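Local structure of peptidyl-lys metalloendopeptidase (Grifola frondosa, 1G12) at residues V24-S27 with L28-Q32. The protein is a zinc metalloendopeptidase of the aspzincin type that cleaves peptide bonds on the amino side of lysine residues. Residues are numbered along the deposited sequence; the frame is centred on the assembly and turned at random.
Sequences VAES and LSYLQ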
loop_
_atom_site.group_PDB
_atom_site.type_symbol
_atom_site.label_atom_id
_atom_site.label_comp_id
_atom_site.label_asym_id
_atom_site.label_seq_id
_atom_site.Cartn_x
_atom_site.Cartn_y
_atom_site.Cartn_z
ATOM N N VAL A 24 -4.689 2.571 5.984
ATOM C CA VAL A 24 -5.808 2.582 5.047
ATOM C C VAL A 24 -6.979 3.411 5.576
ATOM O O VAL A 24 -7.581 4.185 4.830
ATOM C CB VAL A 24 -6.279 1.145 4.717
ATOM C CG1 VAL A 24 -7.570 1.182 3.914
ATOM C CG2 VAL A 24 -5.192 0.406 3.940
ATOM N N ALA A 25 -7.268 3.275 6.870
ATOM C CA ALA A 25 -8.361 4.014 7.500
ATOM C C ALA A 25 -8.148 5.525 7.404
ATOM O O ALA A 25 -9.042 6.272 6.980
ATOM C CB ALA A 25 -8.504 3.591 8.964
ATOM N N GLU A 26 -6.953 5.964 7.778
ATOM C CA GLU A 26 -6.605 7.380 7.747
ATOM C C GLU A 26 -6.571 7.903 6.312
ATOM O O GLU A 26 -7.029 9.014 6.036
ATOM C CB GLU A 26 -5.259 7.596 8.450
ATOM C CG GLU A 26 -4.861 9.052 8.663
ATOM C CD GLU A 26 -4.172 9.667 7.460
ATOM O OE1 GLU A 26 -3.509 8.925 6.699
ATOM O OE2 GLU A 26 -4.293 10.899 7.282
ATOM N N SER A 27 -6.048 7.089 5.399
ATOM C CA SER A 27 -5.970 7.469 3.992
ATOM C C SER A 27 -7.356 7.639 3.391
ATOM O O SER A 27 -7.589 8.559 2.607
ATOM C CB SER A 27 -5.198 6.421 3.190
ATOM O OG SER A 27 -3.863 6.309 3.642
ATOM N N LEU A 28 -8.263 6.721 3.722
ATOM C CA LEU A 28 -9.629 6.787 3.216
ATOM C C LEU A 28 -10.285 8.064 3.716
ATOM O O LEU A 28 -10.904 8.791 2.941
ATOM C CB LEU A 28 -10.444 5.570 3.662
ATOM C CG LEU A 28 -11.950 5.641 3.388
ATOM C CD1 LEU A 28 -12.231 5.813 1.907
ATOM C CD2 LEU A 28 -12.630 4.393 3.926
ATOM N N SER A 29 -10.115 8.345 5.005
ATOM C CA SER A 29 -10.684 9.547 5.598
ATOM C C SER A 29 -10.157 10.785 4.889
ATOM O O SER A 29 -10.916 11.702 4.579
ATOM C CB SER A 29 -10.340 9.637 7.077
ATOM O OG SER A 29 -10.669 10.927 7.573
ATOM N N TYR A 30 -8.855 10.804 4.622
ATOM C CA TYR A 30 -8.249 11.943 3.947
ATOM C C TYR A 30 -8.924 12.191 2.601
ATOM O O TYR A 30 -9.318 13.317 2.288
ATOM C CB TYR A 30 -6.747 11.714 3.755
ATOM C CG TYR A 30 -6.029 12.905 3.163
ATOM C CD1 TYR A 30 -5.285 13.760 3.971
ATOM C CD2 TYR A 30 -6.124 13.199 1.801
ATOM C CE1 TYR A 30 -4.656 14.879 3.439
ATOM C CE2 TYR A 30 -5.504 14.314 1.262
ATOM C CZ TYR A 30 -4.774 15.150 2.085
ATOM O OH TYR A 30 -4.177 16.266 1.556
ATOM N N LEU A 31 -9.070 11.131 1.811
ATOM C CA LEU A 31 -9.686 11.247 0.499
ATOM C C LEU A 31 -11.145 11.690 0.563
ATOM O O LEU A 31 -11.636 12.353 -0.344
ATOM C CB LEU A 31 -9.542 9.931 -0.267
ATOM C CG LEU A 31 -8.089 9.600 -0.611
ATOM C CD1 LEU A 31 -7.963 8.164 -1.068
ATOM C CD2 LEU A 31 -7.584 10.562 -1.679
ATOM N N GLN A 32 -11.825 11.357 1.655
ATOM C CA GLN A 32 -13.224 11.743 1.813
ATOM C C GLN A 32 -13.415 13.205 2.186
ATOM O O GLN A 32 -14.424 13.809 1.821
ATOM C CB GLN A 32 -13.907 10.869 2.864
ATOM C CG GLN A 32 -14.078 9.432 2.424
ATOM C CD GLN A 32 -14.856 8.603 3.417
ATOM O OE1 GLN A 32 -15.019 8.987 4.575
ATOM N NE2 GLN A 32 -15.329 7.445 2.973
#
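Glu26 and Tyr30 lie one turn apart on helix 7-33, and OE2 of Glu26 comes back to within 4.4 Å of Tyr30 CB, a loose approach. OE2 sits obliquely beside the ring. Tyr30 N donates to Glu26 O (2.9 Å, N-H...O 156°), one of four successive i to i+4 bonds; the last runs from Leu31 N to Ser27 O at 3.1 Å. Leu31 also presses CG on Ser27 O, 3.4 Å away, so this oxygen is flanked by aliphatic carbon as well as bonded. Leu28 rests CB 3.4 Å from Val24 O before its branched end leads off. The Tyr30 side chain extends away from its own N (chi1 -175°), and its ring leaves the helix surface to where OH bonds Thr38 OG1 and the C-terminal OXT of Ser167. Glu26 OE1 pairs with Arg40 in a salt bridge, which ties the carboxylate to helix 39-45. Ser27 turns OG beside its own backbone N (chi1 -62°), back to Tyr23 O and across to Ser160 OG. Around this turn, Leu28 and Leu31 pack on helix 50-64 through Leu57 and Tyr60, while Phe159 of helix 153-161 meets the Tyr30 ring edge-to-face and also touches Ser27 and Leu31.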